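Local structure of putative amidohydrolase (Unidentified, 3MKV) at residues L61-H65 with S359-L363; V273-T279 with M321-L327. The protein probably acts as a prolidase of the amidohydrolase superfamily, hydrolysing proline-containing dipeptides at a zinc centre. All coordinates share one frame. Residue numbers count along the deposited sequence, not the author numbering.

Contact 1: residues L61-H65 with S359-L363. With ZN (zinc ion), chain I.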
# COMPACT_ATOMS: atom_id res chain seq x y z
N LEU A 61 37.43 -1.44 -33.46
CA LEU A 61 36.10 -1.40 -34.05
C LEU A 61 35.08 -1.02 -32.98
O LEU A 61 35.27 -1.31 -31.80
CB LEU A 61 35.74 -2.74 -34.65
CG LEU A 61 36.67 -3.37 -35.67
CD1 LEU A 61 36.41 -4.86 -35.73
CD2 LEU A 61 36.45 -2.74 -37.03
N ILE A 62 33.99 -0.38 -33.42
CA ILE A 62 32.92 0.07 -32.53
C ILE A 62 31.57 -0.51 -32.96
O ILE A 62 31.17 -0.38 -34.11
CB ILE A 62 32.85 1.62 -32.53
CG1 ILE A 62 34.24 2.22 -32.24
CG2 ILE A 62 31.79 2.13 -31.55
CD1 ILE A 62 34.26 3.73 -32.12
N ASP A 63 30.87 -1.17 -32.04
CA ASP A 63 29.50 -1.62 -32.32
C ASP A 63 28.47 -0.83 -31.50
O ASP A 63 28.51 -0.82 -30.26
CB ASP A 63 29.34 -3.13 -32.10
CG ASP A 63 27.98 -3.63 -32.54
OD1 ASP A 63 27.02 -2.83 -32.56
OD2 ASP A 63 27.86 -4.83 -32.87
N LEU A 64 27.56 -0.17 -32.22
CA LEU A 64 26.66 0.82 -31.62
C LEU A 64 25.37 0.22 -31.10
O LEU A 64 24.52 0.94 -30.56
CB LEU A 64 26.34 1.93 -32.63
CG LEU A 64 27.39 3.01 -32.88
CD1 LEU A 64 26.85 4.05 -33.87
CD2 LEU A 64 27.81 3.66 -31.57
N HIS A 65 25.20 -1.08 -31.26
CA HIS A 65 23.96 -1.72 -30.82
C HIS A 65 24.15 -3.17 -30.41
O HIS A 65 23.97 -4.08 -31.20
CB HIS A 65 22.87 -1.61 -31.90
CG HIS A 65 21.49 -1.84 -31.39
ND1 HIS A 65 20.49 -0.89 -31.49
CD2 HIS A 65 20.94 -2.89 -30.74
CE1 HIS A 65 19.38 -1.36 -30.93
NE2 HIS A 65 19.63 -2.57 -30.47
N SER A 359 30.76 5.83 -36.06
CA SER A 359 30.34 5.38 -34.74
C SER A 359 30.94 6.24 -33.62
O SER A 359 30.26 6.57 -32.66
CB SER A 359 30.72 3.92 -34.54
OG SER A 359 29.87 3.09 -35.30
N ALA A 360 32.21 6.61 -33.76
CA ALA A 360 32.86 7.47 -32.78
C ALA A 360 32.13 8.82 -32.68
O ALA A 360 32.05 9.43 -31.61
CB ALA A 360 34.31 7.68 -33.15
N GLU A 361 31.61 9.26 -33.81
CA GLU A 361 30.89 10.52 -33.86
C GLU A 361 29.61 10.37 -33.05
O GLU A 361 29.28 11.23 -32.22
CB GLU A 361 30.57 10.86 -35.32
CG GLU A 361 30.78 12.32 -35.68
CD GLU A 361 30.30 12.66 -37.09
OE1 GLU A 361 30.36 11.77 -37.97
OE2 GLU A 361 29.86 13.82 -37.31
N VAL A 362 28.90 9.28 -33.28
CA VAL A 362 27.70 8.96 -32.51
C VAL A 362 27.92 9.01 -31.00
O VAL A 362 27.00 9.33 -30.24
CB VAL A 362 27.15 7.58 -32.88
CG1 VAL A 362 26.02 7.18 -31.93
CG2 VAL A 362 26.67 7.56 -34.33
N LEU A 363 29.13 8.69 -30.56
CA LEU A 363 29.44 8.58 -29.14
C LEU A 363 30.00 9.87 -28.57
O LEU A 363 30.31 9.95 -27.38
CB LEU A 363 30.47 7.47 -28.90
CG LEU A 363 30.13 6.04 -29.35
CD1 LEU A 363 31.35 5.15 -29.25
CD2 LEU A 363 29.00 5.47 -28.53
ZN ZN I . 18.44 -4.03 -29.67
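The end of the first strand of the TIM-barrel-like amidohydrolase domain and the corner after it, L61-H65, pack here against S359-L363, the C-terminal end of helix 348-362, in a buried apolar contact. I62, on the strand, and L64, at the corner after it, point toward the helix, and D63 between them points away.

S359 comes closest in backbone terms, its CA lying 6.3 Å from CA of I62. Its CB meets CG2 of I62 at 3.6 Å, and its OG lies 3.5 Å from CG of L64; the hydroxyl is hydrogen-bonded to S354 O within its own helix, so it can sit among apolar groups. A360 is more peripheral, with CB 4.1 Å from I62 CD1. A helical turn on from S359, V362 CG2 lies 3.5 Å from L64 CD1, while the V362 carbonyl accepts from R250. L363, just past the helix, lies between I62 and L64: its CD1 is 3.8 Å from I62 CG2, and its CD2 is 3.7 Å from L64 CD2. Weak bonds from L363 N to the carbonyl oxygens of S359 and A360, both 3.2 Å, mark this last turn.

Just beyond this contact the chain enters the metal site. It turns a corner at L64, where D63 OD1 accepts from H65 N at 2.8 Å in an Asx turn. H65 and H67 form the His-X-His motif of the superfamily; H65 ND1 is hydrogen-bonded to E253 OE1, leaving NE2 to bind zinc at 2.0 Å.

Contact 2: residues V273-T279 with M321-L327; sequences VVPTLVT and MGFGTDL. With ZN (zinc ion), chain I.
The two segments run side by side, their end-to-end vectors 25° apart. V273-V274 ends a strand, P275 (phi/psi -70/148) is extended, T276 (-134/53) turns, and helix runs through V278-T279; M321-L327 has no regular secondary structure. The backbones share a single bridge, V273 with M321 (CA-CA 5.0 Å), where G322 N donates to V273 O at 2.9 Å. Beyond it come V274 with G322 (CA-CA 4.8 Å), T276 with T325 (CA-CA 4.5 Å) and T279 with L327 (CA-CA 5.1 Å). A water oxygen lies 2.6 Å from P275 O and accepts from G324 N at 3.3 Å. V274 CG1 packs 3.8 Å from G324 N; a CB on G324 would clash with that methyl.

Strand 272-274 is consistent with the seventh strand of the amidohydrolase barrel, and M321-L327 takes the place of the eighth, whose metal-binding aspartate is D326. The D326 backbone lies in the left-handed helical region (phi/psi 60/45); with chi1 t, its OD1 binds zinc at 2.4 Å. T276, chi1 p, places CB 3.6 Å from D326 CB and turns OG1 to H254 ND1. T279, chi1 t, donates from OG1 to D326 O at 2.8 Å. V278 CG1 lies 4.0 Å from L327 CD1.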
# COMPACT_ATOMS: atom_id res chain seq x y z
N VAL A 273 21.45 6.87 -38.35
CA VAL A 273 20.79 5.57 -38.31
C VAL A 273 21.79 4.44 -38.07
O VAL A 273 22.93 4.49 -38.52
CB VAL A 273 19.96 5.26 -39.58
CG1 VAL A 273 19.23 3.94 -39.42
CG2 VAL A 273 18.94 6.38 -39.83
N VAL A 274 21.35 3.43 -37.34
CA VAL A 274 22.18 2.27 -37.04
C VAL A 274 21.44 1.00 -37.45
O VAL A 274 20.63 0.47 -36.68
CB VAL A 274 22.54 2.16 -35.54
CG1 VAL A 274 23.49 1.00 -35.33
CG2 VAL A 274 23.14 3.47 -35.03
N PRO A 275 21.73 0.51 -38.66
CA PRO A 275 21.15 -0.72 -39.19
C PRO A 275 21.72 -1.90 -38.43
O PRO A 275 22.87 -1.85 -38.01
CB PRO A 275 21.65 -0.75 -40.65
CG PRO A 275 22.16 0.66 -40.93
CD PRO A 275 22.67 1.14 -39.60
N THR A 276 20.93 -2.95 -38.27
CA THR A 276 21.40 -4.13 -37.55
C THR A 276 21.05 -5.41 -38.30
O THR A 276 20.45 -6.34 -37.74
CB THR A 276 20.84 -4.15 -36.10
OG1 THR A 276 19.41 -4.16 -36.14
CG2 THR A 276 21.32 -2.91 -35.33
N LEU A 277 21.44 -5.45 -39.58
CA LEU A 277 21.03 -6.50 -40.54
C LEU A 277 21.34 -7.95 -40.14
O LEU A 277 20.53 -8.85 -40.36
CB LEU A 277 21.63 -6.22 -41.93
CG LEU A 277 21.34 -4.84 -42.51
CD1 LEU A 277 21.98 -4.68 -43.87
CD2 LEU A 277 19.84 -4.61 -42.60
N VAL A 278 22.51 -8.17 -39.57
CA VAL A 278 22.94 -9.53 -39.26
C VAL A 278 21.95 -10.25 -38.35
O VAL A 278 21.77 -11.48 -38.43
CB VAL A 278 24.34 -9.53 -38.62
CG1 VAL A 278 24.34 -8.72 -37.32
CG2 VAL A 278 24.84 -10.96 -38.41
N THR A 279 21.30 -9.50 -37.47
CA THR A 279 20.38 -10.09 -36.51
C THR A 279 19.17 -10.71 -37.18
O THR A 279 18.70 -11.77 -36.77
CB THR A 279 19.92 -9.09 -35.44
OG1 THR A 279 19.15 -9.78 -34.46
CG2 THR A 279 19.09 -7.98 -36.07
N MET A 321 25.45 6.71 -41.35
CA MET A 321 25.15 5.37 -40.84
C MET A 321 26.23 4.86 -39.89
O MET A 321 27.42 5.01 -40.14
CB MET A 321 24.98 4.38 -42.00
CG MET A 321 23.65 4.50 -42.70
SD MET A 321 23.40 3.24 -43.96
CE MET A 321 24.30 3.96 -45.34
N GLY A 322 25.80 4.25 -38.78
CA GLY A 322 26.73 3.67 -37.82
C GLY A 322 26.70 2.16 -37.95
O GLY A 322 25.93 1.62 -38.72
N PHE A 323 27.55 1.48 -37.20
CA PHE A 323 27.63 0.03 -37.29
C PHE A 323 26.94 -0.61 -36.08
O PHE A 323 27.17 -0.22 -34.93
CB PHE A 323 29.10 -0.39 -37.39
CG PHE A 323 29.32 -1.88 -37.42
CD1 PHE A 323 29.61 -2.53 -38.61
CD2 PHE A 323 29.30 -2.63 -36.25
CE1 PHE A 323 29.84 -3.90 -38.65
CE2 PHE A 323 29.53 -4.00 -36.28
CZ PHE A 323 29.80 -4.64 -37.48
N GLY A 324 26.08 -1.59 -36.34
CA GLY A 324 25.40 -2.28 -35.26
C GLY A 324 25.03 -3.69 -35.63
O GLY A 324 24.96 -4.04 -36.81
N THR A 325 24.77 -4.51 -34.61
CA THR A 325 24.51 -5.93 -34.84
C THR A 325 23.19 -6.41 -34.21
O THR A 325 22.40 -7.07 -34.89
CB THR A 325 25.71 -6.81 -34.37
OG1 THR A 325 25.98 -6.59 -32.98
CG2 THR A 325 26.98 -6.49 -35.19
N ASP A 326 22.98 -6.09 -32.93
CA ASP A 326 21.73 -6.43 -32.22
C ASP A 326 21.44 -7.94 -32.16
O ASP A 326 20.31 -8.37 -32.39
CB ASP A 326 20.53 -5.71 -32.86
CG ASP A 326 19.28 -5.76 -31.99
OD1 ASP A 326 19.41 -5.93 -30.75
OD2 ASP A 326 18.16 -5.62 -32.53
N LEU A 327 22.46 -8.73 -31.85
CA LEU A 327 22.31 -10.19 -31.81
C LEU A 327 21.94 -10.74 -30.43
O LEU A 327 22.24 -10.12 -29.40
CB LEU A 327 23.60 -10.85 -32.33
CG LEU A 327 23.90 -10.66 -33.83
CD1 LEU A 327 25.38 -10.82 -34.14
CD2 LEU A 327 23.07 -11.61 -34.69
ZN ZN I . 18.44 -4.03 -29.67
O HOH W 1 25.01 -1.96 -39.41

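In the fold
Following the chain from the N terminus, L61-H65 leaves the first barrel strand, 56-63, and waits nearly three hundred residues for its partner S359-L363. Within that long loop, contact 2 closes a shorter one, from V273-T279 through helices to M321-L327, so it is nested inside contact 1. The centres of the two contacts lie about 11 Å apart, and they touch directly: D63 OD2 probably hydrogen-bonds T325 OG1 at 2.6 Å, and L64 N probably hydrogen-bonds F323 O at 2.7 Å. The start and finish of the barrel thus meet, with helix 348-362 outside, while H65 from contact 1 and D326 from contact 2 bind the same zinc ion.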